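Local structure of uncharacterized protein (Bacillus thuringiensis serovar kurstaki, 4XE7) at residues A[33-38]-A[399-404]; A[44-49]-A[72-77]; A[210-215]-A[403-408]; A[272-277]-A[337-342]; A[295-300]-A[304-309]. The protein is a ParM-type bacterial actin homologue that probably assembles into nucleotide-dependent cytoskeletal filaments used in plasmid segregation. One frame throughout, in Å; residues are numbered along the deposited sequence.

Interaction 1: A[33-38]-A[399-404]; sequences IESFAI and SAYFTS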
# COMPACT_ATOMS: atom_id res chain seq x y z
N ILE A 33 4.16 0.33 -13.82
CA ILE A 33 3.18 0.17 -12.75
C ILE A 33 3.15 1.43 -11.90
O ILE A 33 4.18 1.84 -11.38
CB ILE A 33 3.50 -1.05 -11.86
CG1 ILE A 33 3.52 -2.32 -12.72
CG2 ILE A 33 2.46 -1.18 -10.71
CD1 ILE A 33 3.87 -3.57 -11.99
N GLU A 34 1.98 2.03 -11.77
CA GLU A 34 1.77 3.21 -10.94
C GLU A 34 0.74 2.88 -9.84
O GLU A 34 -0.28 2.25 -10.10
CB GLU A 34 1.30 4.38 -11.81
CG GLU A 34 1.27 5.72 -11.12
CD GLU A 34 1.25 6.89 -12.10
OE1 GLU A 34 2.01 6.83 -13.09
OE2 GLU A 34 0.47 7.84 -11.90
N SER A 35 1.03 3.28 -8.60
CA SER A 35 0.17 2.92 -7.47
C SER A 35 -0.10 4.09 -6.54
O SER A 35 0.77 4.96 -6.33
CB SER A 35 0.80 1.80 -6.65
OG SER A 35 0.98 0.64 -7.43
N PHE A 36 -1.31 4.09 -5.99
CA PHE A 36 -1.65 4.97 -4.88
C PHE A 36 -2.73 4.33 -4.01
O PHE A 36 -3.32 3.30 -4.37
CB PHE A 36 -2.09 6.35 -5.37
CG PHE A 36 -3.30 6.34 -6.26
CD1 PHE A 36 -3.16 6.29 -7.64
CD2 PHE A 36 -4.58 6.40 -5.72
CE1 PHE A 36 -4.27 6.29 -8.47
CE2 PHE A 36 -5.71 6.41 -6.55
CZ PHE A 36 -5.54 6.34 -7.93
N ALA A 37 -2.97 4.94 -2.86
CA ALA A 37 -3.95 4.46 -1.90
C ALA A 37 -4.94 5.57 -1.55
O ALA A 37 -4.55 6.72 -1.35
CB ALA A 37 -3.27 3.98 -0.65
N ILE A 38 -6.21 5.22 -1.48
CA ILE A 38 -7.22 6.16 -1.00
C ILE A 38 -7.79 5.62 0.30
O ILE A 38 -8.33 4.52 0.32
CB ILE A 38 -8.34 6.37 -2.04
CG1 ILE A 38 -7.75 6.90 -3.35
CG2 ILE A 38 -9.39 7.34 -1.51
CD1 ILE A 38 -8.79 7.22 -4.45
N SER A 399 6.31 -3.10 -1.33
CA SER A 399 5.57 -4.03 -0.46
C SER A 399 4.11 -3.65 -0.20
O SER A 399 3.22 -4.53 -0.19
CB SER A 399 6.26 -4.17 0.91
OG SER A 399 7.42 -4.93 0.82
N ALA A 400 3.86 -2.37 0.04
CA ALA A 400 2.51 -1.90 0.33
C ALA A 400 1.51 -2.26 -0.77
O ALA A 400 0.33 -2.41 -0.51
CB ALA A 400 2.52 -0.40 0.56
N TYR A 401 2.01 -2.43 -2.00
CA TYR A 401 1.16 -2.65 -3.16
C TYR A 401 1.32 -4.04 -3.80
O TYR A 401 0.95 -4.25 -4.94
CB TYR A 401 1.44 -1.55 -4.19
CG TYR A 401 1.07 -0.18 -3.66
CD1 TYR A 401 -0.27 0.22 -3.58
CD2 TYR A 401 2.04 0.70 -3.20
CE1 TYR A 401 -0.62 1.46 -3.09
CE2 TYR A 401 1.70 1.94 -2.69
CZ TYR A 401 0.37 2.32 -2.64
OH TYR A 401 0.02 3.56 -2.14
N PHE A 402 1.88 -4.99 -3.06
CA PHE A 402 2.12 -6.32 -3.62
C PHE A 402 0.79 -7.00 -3.99
O PHE A 402 0.72 -7.78 -4.94
CB PHE A 402 2.90 -7.20 -2.62
CG PHE A 402 4.41 -7.06 -2.70
CD1 PHE A 402 5.02 -6.22 -3.62
CD2 PHE A 402 5.23 -7.79 -1.84
CE1 PHE A 402 6.39 -6.12 -3.69
CE2 PHE A 402 6.60 -7.70 -1.90
CZ PHE A 402 7.19 -6.85 -2.83
N THR A 403 -0.25 -6.71 -3.22
CA THR A 403 -1.57 -7.28 -3.52
C THR A 403 -2.15 -6.68 -4.80
O THR A 403 -2.58 -7.41 -5.69
CB THR A 403 -2.54 -7.05 -2.36
OG1 THR A 403 -2.01 -7.66 -1.18
CG2 THR A 403 -3.91 -7.65 -2.69
N SER A 404 -2.18 -5.35 -4.90
CA SER A 404 -2.71 -4.72 -6.11
C SER A 404 -1.83 -4.99 -7.32
O SER A 404 -2.35 -5.17 -8.43
CB SER A 404 -2.88 -3.20 -5.92
OG SER A 404 -1.75 -2.60 -5.33
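The ring of Y401 lies flat against S35, whose CB sits over the ring centre, 3.6 Å from the centroid and only 12° off the normal, a CH-pi contact. This methylene, rather than the serine hydroxyl, does most of the touching: S35 OG is turned on to S25 of the adjacent strand 21-27, with which it hydrogen-bonds. Y401 holds its CG anti to the carbonyl carbon (chi1 -63°), which sends the ring out from the start of helix 402-418 and across strand 33-45. The far end of the ring then runs along the backbone of the next two residues. Y401 OH comes 3.4 Å from A37 N, but the angle is too poor for a hydrogen bond, and the contact there is packing; the same OH is 3.6 Å from A37 CB, while Y401 CE1 is 3.5 Å from F36 O. K23 makes a cation-pi contact with the Y401 ring and also bonds to A400 O. With Y401 at the N-cap, the contact seats the beginning of the C-terminal helix on the antiparallel strands 21-27 and 33-45, the N-terminal sheet region typical of the actin fold.

Interaction 2: A[44-49]-A[72-77]; sequences EAPPAK and LLHVRI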
# COMPACT_ATOMS: atom_id res chain seq x y z
N GLU A 44 -20.77 12.71 3.22
CA GLU A 44 -21.74 13.35 2.34
C GLU A 44 -21.31 14.79 2.01
O GLU A 44 -20.82 15.51 2.88
CB GLU A 44 -23.15 13.33 2.96
CG GLU A 44 -23.79 11.92 3.09
CD GLU A 44 -25.28 11.95 3.43
OE1 GLU A 44 -25.89 13.04 3.40
OE2 GLU A 44 -25.86 10.88 3.70
N ALA A 45 -21.48 15.19 0.75
CA ALA A 45 -20.96 16.46 0.26
C ALA A 45 -22.02 17.26 -0.48
O ALA A 45 -22.98 16.68 -1.00
CB ALA A 45 -19.74 16.22 -0.66
N PRO A 46 -21.85 18.60 -0.54
CA PRO A 46 -22.73 19.47 -1.33
C PRO A 46 -22.70 19.10 -2.81
O PRO A 46 -21.69 18.57 -3.29
CB PRO A 46 -22.15 20.88 -1.11
CG PRO A 46 -21.31 20.78 0.09
CD PRO A 46 -20.82 19.37 0.18
N PRO A 47 -23.79 19.38 -3.53
CA PRO A 47 -23.90 19.01 -4.95
C PRO A 47 -22.88 19.75 -5.83
O PRO A 47 -22.46 19.22 -6.86
CB PRO A 47 -25.34 19.41 -5.31
CG PRO A 47 -25.76 20.38 -4.25
CD PRO A 47 -25.03 19.97 -3.01
N ALA A 48 -22.49 20.95 -5.42
CA ALA A 48 -21.49 21.72 -6.14
C ALA A 48 -20.40 22.15 -5.17
O ALA A 48 -20.59 22.10 -3.96
CB ALA A 48 -22.12 22.94 -6.82
N LYS A 49 -19.26 22.56 -5.71
CA LYS A 49 -18.12 22.97 -4.89
C LYS A 49 -18.46 24.10 -3.93
O LYS A 49 -19.28 24.97 -4.24
CB LYS A 49 -16.95 23.38 -5.79
CG LYS A 49 -15.72 23.87 -5.05
CD LYS A 49 -14.59 24.16 -6.01
CE LYS A 49 -15.05 25.02 -7.16
NZ LYS A 49 -13.89 25.42 -8.00
N LEU A 72 -7.72 16.12 -2.50
CA LEU A 72 -9.03 16.74 -2.52
C LEU A 72 -9.96 15.98 -3.46
O LEU A 72 -10.01 16.27 -4.65
CB LEU A 72 -8.91 18.21 -2.92
CG LEU A 72 -9.96 19.18 -2.40
CD1 LEU A 72 -9.56 20.60 -2.78
CD2 LEU A 72 -11.35 18.85 -2.92
N LEU A 73 -10.70 15.03 -2.91
CA LEU A 73 -11.64 14.25 -3.71
C LEU A 73 -13.07 14.58 -3.33
O LEU A 73 -13.55 14.20 -2.25
CB LEU A 73 -11.37 12.74 -3.57
CG LEU A 73 -10.01 12.30 -4.08
CD1 LEU A 73 -9.71 10.88 -3.67
CD2 LEU A 73 -9.91 12.46 -5.61
N HIS A 74 -13.74 15.28 -4.23
CA HIS A 74 -15.12 15.68 -4.05
C HIS A 74 -15.84 15.28 -5.31
O HIS A 74 -15.73 15.95 -6.33
CB HIS A 74 -15.23 17.18 -3.77
CG HIS A 74 -16.63 17.70 -3.70
ND1 HIS A 74 -16.93 19.04 -3.80
CD2 HIS A 74 -17.81 17.06 -3.55
CE1 HIS A 74 -18.24 19.20 -3.70
NE2 HIS A 74 -18.80 18.02 -3.55
N VAL A 75 -16.55 14.15 -5.27
CA VAL A 75 -17.04 13.55 -6.50
C VAL A 75 -18.53 13.25 -6.51
O VAL A 75 -19.15 13.09 -5.45
CB VAL A 75 -16.28 12.24 -6.81
CG1 VAL A 75 -14.81 12.54 -7.00
CG2 VAL A 75 -16.47 11.23 -5.67
N ARG A 76 -19.09 13.19 -7.71
CA ARG A 76 -20.41 12.64 -7.92
C ARG A 76 -20.29 11.31 -8.65
O ARG A 76 -19.74 11.25 -9.75
CB ARG A 76 -21.28 13.61 -8.72
CG ARG A 76 -22.63 13.07 -9.07
CD ARG A 76 -23.53 13.04 -7.85
NE ARG A 76 -24.82 12.45 -8.16
CZ ARG A 76 -25.84 13.11 -8.71
NH1 ARG A 76 -25.71 14.39 -9.02
NH2 ARG A 76 -26.97 12.48 -8.95
N ILE A 77 -20.78 10.24 -8.04
CA ILE A 77 -20.68 8.91 -8.63
C ILE A 77 -22.05 8.33 -8.96
O ILE A 77 -22.87 8.07 -8.07
CB ILE A 77 -19.93 7.95 -7.71
CG1 ILE A 77 -18.50 8.45 -7.52
CG2 ILE A 77 -19.95 6.52 -8.29
CD1 ILE A 77 -17.67 7.64 -6.54
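H74 reaches across the sheet to the P46 carbonyl, joining strand 73-79 to the chain just leaving strand 33-45, two strands that are not neighbours in the mixed sheet of this actin-like fold: strand 90-93 runs between them. The imidazole spans that interval. Its CG is anti to the backbone N (chi1 174°), which extends the ring from strand 73-79 towards the P46 turn, with NE2 at its leading end. The Y92 ring, from the intervening strand, meets the imidazole with the planes steeply inclined, and it also touches A45 and P46.

Around the leading end of H74 the partners divide by direction. A45 CB approaches obliquely, 3.5 Å from NE2 and 3.6 Å from CD2, whereas the backbone beyond it curls round the rim of the ring: A48 O lies near the ring plane, 3.7 Å from CE1, and K49 CA is 4.0 Å from the same carbon. K49 contributes its backbone end alone, since its chain, straight as far as a bend at chi3 (49°), leads away to a salt bridge with E185. The turn through P46 and P47 thus wraps the imidazole edge. One polar bond helps fix the ring's rotation: H74 NE2 donates to P46 O at 3.0 Å, with an N-H...O angle of 149°, the oxygen lying almost exactly in the imidazole plane and the nitrogen in the carbonyl plane.

Interaction 3: A[210-215]-A[403-408]; sequences LFDIVN and TSRSYL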
# COMPACT_ATOMS: atom_id res chain seq x y z
N LEU A 210 7.58 -12.33 -7.87
CA LEU A 210 8.21 -12.98 -9.02
C LEU A 210 8.28 -12.11 -10.27
O LEU A 210 9.21 -12.23 -11.05
CB LEU A 210 7.47 -14.26 -9.38
CG LEU A 210 7.51 -15.45 -8.41
CD1 LEU A 210 6.52 -16.48 -8.91
CD2 LEU A 210 8.91 -16.03 -8.35
N PHE A 211 7.28 -11.25 -10.48
CA PHE A 211 7.21 -10.50 -11.74
C PHE A 211 7.05 -9.00 -11.54
O PHE A 211 6.52 -8.54 -10.52
CB PHE A 211 6.07 -11.04 -12.61
CG PHE A 211 6.25 -12.49 -12.98
CD1 PHE A 211 7.04 -12.86 -14.05
CD2 PHE A 211 5.64 -13.49 -12.24
CE1 PHE A 211 7.21 -14.20 -14.39
CE2 PHE A 211 5.81 -14.83 -12.58
CZ PHE A 211 6.60 -15.18 -13.65
N ASP A 212 7.52 -8.24 -12.52
CA ASP A 212 7.31 -6.79 -12.57
C ASP A 212 6.83 -6.45 -13.99
O ASP A 212 6.93 -7.29 -14.89
CB ASP A 212 8.61 -6.05 -12.20
CG ASP A 212 8.41 -4.56 -11.92
OD1 ASP A 212 7.26 -4.08 -11.91
OD2 ASP A 212 9.42 -3.85 -11.69
N ILE A 213 6.28 -5.26 -14.19
CA ILE A 213 5.92 -4.81 -15.53
C ILE A 213 6.66 -3.50 -15.80
O ILE A 213 6.44 -2.50 -15.11
CB ILE A 213 4.40 -4.60 -15.71
CG1 ILE A 213 3.62 -5.83 -15.26
CG2 ILE A 213 4.07 -4.22 -17.16
CD1 ILE A 213 2.08 -5.63 -15.30
N VAL A 214 7.55 -3.50 -16.78
CA VAL A 214 8.36 -2.31 -17.06
C VAL A 214 8.23 -1.93 -18.53
O VAL A 214 8.61 -2.69 -19.42
CB VAL A 214 9.85 -2.54 -16.68
CG1 VAL A 214 10.71 -1.28 -16.93
CG2 VAL A 214 9.95 -2.97 -15.21
N ASN A 215 7.68 -0.74 -18.78
CA ASN A 215 7.48 -0.24 -20.13
C ASN A 215 6.73 -1.27 -20.98
O ASN A 215 7.19 -1.63 -22.05
CB ASN A 215 8.82 0.13 -20.80
CG ASN A 215 9.52 1.30 -20.09
OD1 ASN A 215 10.68 1.20 -19.73
ND2 ASN A 215 8.80 2.39 -19.89
N THR A 403 -0.25 -6.71 -3.22
CA THR A 403 -1.57 -7.28 -3.52
C THR A 403 -2.15 -6.68 -4.80
O THR A 403 -2.58 -7.41 -5.69
CB THR A 403 -2.54 -7.05 -2.36
OG1 THR A 403 -2.01 -7.66 -1.18
CG2 THR A 403 -3.91 -7.65 -2.69
N SER A 404 -2.18 -5.35 -4.90
CA SER A 404 -2.71 -4.72 -6.11
C SER A 404 -1.83 -4.99 -7.32
O SER A 404 -2.35 -5.17 -8.43
CB SER A 404 -2.88 -3.20 -5.92
OG SER A 404 -1.75 -2.60 -5.33
N ARG A 405 -0.51 -5.01 -7.14
CA ARG A 405 0.39 -5.36 -8.24
C ARG A 405 0.16 -6.80 -8.71
O ARG A 405 0.22 -7.06 -9.91
CB ARG A 405 1.86 -5.18 -7.84
CG ARG A 405 2.25 -3.73 -7.67
CD ARG A 405 3.57 -3.58 -6.91
NE ARG A 405 4.67 -4.10 -7.69
CZ ARG A 405 5.43 -3.36 -8.50
NH1 ARG A 405 5.22 -2.07 -8.63
NH2 ARG A 405 6.41 -3.93 -9.17
N SER A 406 -0.10 -7.71 -7.77
CA SER A 406 -0.39 -9.10 -8.14
C SER A 406 -1.66 -9.19 -8.99
O SER A 406 -1.68 -9.86 -10.02
CB SER A 406 -0.55 -9.99 -6.90
OG SER A 406 0.65 -10.03 -6.14
N TYR A 407 -2.72 -8.54 -8.53
CA TYR A 407 -3.94 -8.46 -9.31
C TYR A 407 -3.63 -7.88 -10.70
O TYR A 407 -4.05 -8.43 -11.71
CB TYR A 407 -5.00 -7.63 -8.59
CG TYR A 407 -5.44 -8.19 -7.24
CD1 TYR A 407 -5.12 -9.50 -6.87
CD2 TYR A 407 -6.15 -7.41 -6.32
CE1 TYR A 407 -5.50 -10.02 -5.66
CE2 TYR A 407 -6.55 -7.94 -5.08
CZ TYR A 407 -6.22 -9.25 -4.77
OH TYR A 407 -6.58 -9.81 -3.56
N LEU A 408 -2.88 -6.78 -10.74
CA LEU A 408 -2.57 -6.13 -12.02
C LEU A 408 -1.86 -7.10 -12.98
O LEU A 408 -2.25 -7.23 -14.14
CB LEU A 408 -1.70 -4.87 -11.80
CG LEU A 408 -1.13 -4.17 -13.04
CD1 LEU A 408 -2.22 -3.76 -14.04
CD2 LEU A 408 -0.28 -2.96 -12.65
O HOH W 1 5.64 -6.63 -8.78
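D212 OD1 is gripped from two directions, by the backbone N of I213 at 2.7 Å and by R405 NH2 at 2.9 Å. The amide reaches it from above the carboxylate plane, and the arginine bond, although part of a salt bridge, is weak, with an N-H...O angle of 118°. The carboxylate and guanidinium planes are 49° apart, so the two ions do not pair flat. Water 1 adds a second link: it accepts from R405 NH2 at 2.8 Å and donates to F211 O at 2.7 Å, tying the arginine to the backbone as well as to the side chain of this strand. A bend at chi3 (67°) turns the guanidinium towards both. Beside the polar part, I213 CD1 rests on CG of L408, one helical turn beyond R405, at 4.2 Å. I33 of strand 33-45 packs against all four side chains, and L27 of strand 21-27 touches I213 and L408, which places the contact where the 211-214/217-220 hairpin meets helix 402-418 and the N-terminal sheet.

Interaction 4: A[272-277]-A[337-342]; sequences LKNIKE and TDIVMD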
# COMPACT_ATOMS: atom_id res chain seq x y z
N LEU A 272 15.44 6.97 18.39
CA LEU A 272 15.14 8.41 18.48
C LEU A 272 15.63 8.98 19.81
O LEU A 272 16.20 10.08 19.85
CB LEU A 272 13.64 8.66 18.30
CG LEU A 272 13.28 8.34 16.84
CD1 LEU A 272 11.80 8.37 16.62
CD2 LEU A 272 13.98 9.30 15.89
N LYS A 273 15.43 8.22 20.88
CA LYS A 273 15.90 8.66 22.20
C LYS A 273 17.41 8.83 22.25
O LYS A 273 17.92 9.85 22.75
CB LYS A 273 15.47 7.68 23.30
CG LYS A 273 16.30 7.85 24.57
CD LYS A 273 15.70 7.09 25.76
CE LYS A 273 16.50 5.84 26.08
NZ LYS A 273 16.38 4.83 25.00
N ASN A 274 18.13 7.81 21.76
CA ASN A 274 19.59 7.84 21.70
C ASN A 274 20.12 8.93 20.78
O ASN A 274 21.19 9.49 21.04
CB ASN A 274 20.15 6.49 21.22
CG ASN A 274 19.95 5.39 22.24
OD1 ASN A 274 19.90 5.65 23.43
ND2 ASN A 274 19.80 4.15 21.77
N ILE A 275 19.41 9.21 19.69
CA ILE A 275 19.81 10.30 18.79
C ILE A 275 19.78 11.65 19.52
O ILE A 275 20.71 12.46 19.41
CB ILE A 275 18.92 10.36 17.52
CG1 ILE A 275 19.34 9.23 16.57
CG2 ILE A 275 19.05 11.73 16.82
CD1 ILE A 275 18.57 9.17 15.29
N LYS A 276 18.71 11.90 20.27
CA LYS A 276 18.63 13.12 21.05
C LYS A 276 19.75 13.16 22.09
O LYS A 276 20.41 14.19 22.27
CB LYS A 276 17.29 13.25 21.74
CG LYS A 276 17.31 14.43 22.70
CD LYS A 276 15.96 15.00 23.01
CE LYS A 276 16.12 16.15 24.01
NZ LYS A 276 14.83 16.78 24.31
N GLU A 277 19.96 12.04 22.76
CA GLU A 277 20.96 11.95 23.80
C GLU A 277 22.32 12.36 23.25
O GLU A 277 23.10 13.06 23.90
CB GLU A 277 20.99 10.53 24.37
CG GLU A 277 21.95 10.31 25.52
CD GLU A 277 21.83 8.90 26.10
OE1 GLU A 277 20.89 8.17 25.72
OE2 GLU A 277 22.69 8.53 26.93
N THR A 337 25.26 7.03 12.79
CA THR A 337 25.27 5.73 12.12
C THR A 337 25.27 4.57 13.13
O THR A 337 24.48 3.62 13.01
CB THR A 337 26.50 5.62 11.18
OG1 THR A 337 26.43 6.64 10.18
CG2 THR A 337 26.55 4.26 10.50
N ASP A 338 26.14 4.67 14.13
CA ASP A 338 26.19 3.67 15.21
C ASP A 338 24.86 3.49 15.94
O ASP A 338 24.47 2.37 16.25
CB ASP A 338 27.28 4.02 16.24
CG ASP A 338 26.97 5.29 17.04
OD1 ASP A 338 26.87 5.20 18.29
OD2 ASP A 338 26.83 6.38 16.42
N ILE A 339 24.19 4.59 16.25
CA ILE A 339 22.92 4.52 16.97
C ILE A 339 21.82 3.85 16.14
O ILE A 339 21.08 3.00 16.63
CB ILE A 339 22.48 5.92 17.40
CG1 ILE A 339 23.46 6.47 18.43
CG2 ILE A 339 21.06 5.92 17.92
CD1 ILE A 339 23.31 7.96 18.69
N VAL A 340 21.73 4.24 14.87
CA VAL A 340 20.69 3.71 13.99
C VAL A 340 21.00 2.25 13.66
O VAL A 340 20.13 1.39 13.81
CB VAL A 340 20.57 4.54 12.68
CG1 VAL A 340 19.63 3.84 11.65
CG2 VAL A 340 20.11 5.96 12.98
N MET A 341 22.23 1.95 13.25
CA MET A 341 22.61 0.56 12.91
C MET A 341 22.40 -0.39 14.10
O MET A 341 21.98 -1.54 13.90
CB MET A 341 24.07 0.50 12.41
CG MET A 341 24.48 -0.83 11.79
SD MET A 341 23.43 -1.41 10.41
CE MET A 341 23.23 0.04 9.47
N ASP A 342 22.65 0.09 15.32
CA ASP A 342 22.40 -0.71 16.54
C ASP A 342 20.94 -1.17 16.68
O ASP A 342 20.66 -2.33 17.00
CB ASP A 342 22.76 0.08 17.81
CG ASP A 342 24.26 0.08 18.10
OD1 ASP A 342 24.99 -0.69 17.44
OD2 ASP A 342 24.68 0.86 18.98
O HOH W 2 20.23 2.75 19.40
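I339 fits against N274 and I275 in an antiparallel helix pair, whose local axes run at 167° and approach to 9.5 Å. The pair belongs to the part of the chain that, by analogy with actin, forms the second lobe. Packing is tight round the beta-branch of I339. With its CG2 anti to the backbone N, that methyl presses on N274 CB at 3.5 Å and lies 4.0 Å from I275 CG1, while the longer branch carries CD1 to 3.5 Å from N274 O. I339 thus touches one turn of the opposite helix with both of its branches. Further along, I275 CD1 meets V340 CG2 at 4.2 Å, and these two continue into the interior: F303 of helix 300-317 touches I275, and L307 of the same helix touches V340.

The polar side is looser. D338 lies beyond direct contact with 272-277 and instead forms a salt bridge to R278, one residue past that segment. N274 uses its CB for packing and turns its amide to one side of the packed pair, where a water bridges the helices: water 2 accepts from N274 ND2 at 2.8 Å and donates to I339 O at 2.9 Å.

Interaction 5: A[295-300]-A[304-309]; sequences SPFKTR and IQRLVM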
# COMPACT_ATOMS: atom_id res chain seq x y z
N SER A 295 13.09 17.62 19.86
CA SER A 295 13.96 16.59 19.30
C SER A 295 13.98 16.70 17.78
O SER A 295 13.09 17.31 17.21
CB SER A 295 13.48 15.20 19.74
OG SER A 295 12.24 14.88 19.13
N PRO A 296 14.99 16.12 17.12
CA PRO A 296 15.13 16.41 15.69
C PRO A 296 14.09 15.78 14.75
O PRO A 296 14.05 16.20 13.59
CB PRO A 296 16.54 15.90 15.36
CG PRO A 296 16.88 14.93 16.46
CD PRO A 296 16.18 15.44 17.68
N PHE A 297 13.29 14.81 15.20
CA PHE A 297 12.28 14.19 14.33
C PHE A 297 10.89 14.31 14.93
O PHE A 297 10.74 14.27 16.14
CB PHE A 297 12.61 12.71 14.07
CG PHE A 297 13.85 12.51 13.27
CD1 PHE A 297 13.82 12.63 11.89
CD2 PHE A 297 15.05 12.28 13.90
CE1 PHE A 297 14.96 12.49 11.15
CE2 PHE A 297 16.20 12.14 13.16
CZ PHE A 297 16.16 12.25 11.78
N LYS A 298 9.89 14.43 14.06
CA LYS A 298 8.50 14.62 14.45
C LYS A 298 7.81 13.34 14.88
O LYS A 298 7.13 13.28 15.91
CB LYS A 298 7.71 15.24 13.29
CG LYS A 298 7.78 16.75 13.19
CD LYS A 298 7.96 17.41 14.56
CE LYS A 298 6.82 18.41 14.82
NZ LYS A 298 6.67 19.42 13.73
N THR A 299 7.99 12.31 14.06
CA THR A 299 7.29 11.04 14.22
C THR A 299 8.23 9.94 13.78
O THR A 299 9.31 10.23 13.23
CB THR A 299 6.01 10.96 13.36
OG1 THR A 299 6.39 11.03 11.97
CG2 THR A 299 5.04 12.10 13.68
N ARG A 300 7.84 8.68 13.97
CA ARG A 300 8.62 7.55 13.48
C ARG A 300 8.67 7.58 11.96
O ARG A 300 9.66 7.17 11.35
CB ARG A 300 8.04 6.22 13.94
CG ARG A 300 7.81 6.12 15.44
CD ARG A 300 7.20 4.78 15.79
NE ARG A 300 6.98 4.63 17.23
CZ ARG A 300 5.79 4.46 17.79
NH1 ARG A 300 4.70 4.38 17.04
NH2 ARG A 300 5.69 4.33 19.11
N ILE A 304 11.78 7.53 9.41
CA ILE A 304 11.90 6.56 8.33
C ILE A 304 12.09 7.26 6.97
O ILE A 304 13.03 6.95 6.23
CB ILE A 304 10.67 5.61 8.25
CG1 ILE A 304 10.62 4.70 9.48
CG2 ILE A 304 10.73 4.74 6.99
CD1 ILE A 304 11.66 3.62 9.48
N GLN A 305 11.21 8.21 6.65
CA GLN A 305 11.24 8.82 5.31
C GLN A 305 12.48 9.68 5.08
O GLN A 305 13.08 9.61 4.00
CB GLN A 305 9.98 9.66 5.07
CG GLN A 305 8.68 8.87 5.07
CD GLN A 305 8.72 7.63 4.16
OE1 GLN A 305 8.46 6.51 4.61
NE2 GLN A 305 9.03 7.84 2.89
N ARG A 306 12.87 10.50 6.06
CA ARG A 306 13.98 11.44 5.86
C ARG A 306 15.37 10.85 6.09
O ARG A 306 16.29 11.11 5.31
CB ARG A 306 13.81 12.67 6.77
CG ARG A 306 12.92 13.75 6.19
CD ARG A 306 12.38 14.64 7.29
NE ARG A 306 13.44 15.39 7.93
CZ ARG A 306 13.54 15.58 9.24
NH1 ARG A 306 12.64 15.07 10.06
NH2 ARG A 306 14.55 16.28 9.73
N LEU A 307 15.53 10.08 7.16
CA LEU A 307 16.84 9.56 7.52
C LEU A 307 17.12 8.17 6.94
O LEU A 307 18.15 7.96 6.29
CB LEU A 307 17.01 9.51 9.04
CG LEU A 307 18.41 9.08 9.53
CD1 LEU A 307 19.48 10.06 9.04
CD2 LEU A 307 18.47 8.98 11.05
N VAL A 308 16.21 7.22 7.18
CA VAL A 308 16.50 5.81 6.89
C VAL A 308 16.40 5.43 5.41
O VAL A 308 17.32 4.81 4.87
CB VAL A 308 15.58 4.88 7.69
CG1 VAL A 308 15.63 3.42 7.15
CG2 VAL A 308 15.93 4.94 9.18
N MET A 309 15.29 5.80 4.77
CA MET A 309 14.97 5.32 3.42
C MET A 309 16.03 5.67 2.37
O MET A 309 16.35 4.81 1.56
CB MET A 309 13.60 5.83 2.96
CG MET A 309 12.42 4.95 3.33
SD MET A 309 12.69 3.18 3.01
CE MET A 309 12.50 2.56 4.67
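I304 N donates to R300 O at 2.9 Å, with an N-H...O angle of 160°, a regular bond of the first turn of helix 300-317; T299, the N-cap of that helix, bonds through OG1 to D302 N. CG1 of I304 also lies beyond the oxygen of the same carbonyl, 3.2 Å from R300 O. Two residues on, R306 bends at chi3 (66°) and brings its guanidinium to F297, whose CE1 lies over one face of the group, towards its rim. The two planes are 43° apart, so this is an inclined contact rather than a stack, and R306 NH1 comes to 3.3 Å from F297 CD1. A salt bridge to D302 holds the same NH1. L307 follows with its CB 4.0 Å from F297 CZ, the two side chains crossing at about a right angle. At the end of the segment M309 N bonds to I304 O at 2.9 Å, the wider step of a pi-type turn. Beyond the pair, F297 also touches L272 of helix 265-279 and V327 of strand 326-329, and L307 also reaches V327; the loop is thus packed between helices 300-317 and 265-279 and strand 326-329, with helix 337-362 beside L307.

The contacts fall into two groups. Interactions 1 and 3, with centres about 9 Å apart, share T403 and S404 at the start of helix 402-418, and I33 CD1 of the first lies 3.7 Å from I213 N of the second. Interaction 2 is on the same sheet as interaction 1, with centres about 25 Å apart, joined to it by I38 CD1 against L73 CD1 at 3.9 Å. Interactions 4 and 5, with centres about 12 Å apart, pack through I275 CG2 on P296 CG at 3.9 Å. Between the groups nothing touches: nearest atoms of interactions 1 and 5 are about 10 Å apart, consistent with the two lobes of an actin fold, whose intervening cleft would hold nucleotide and is here in the apo state.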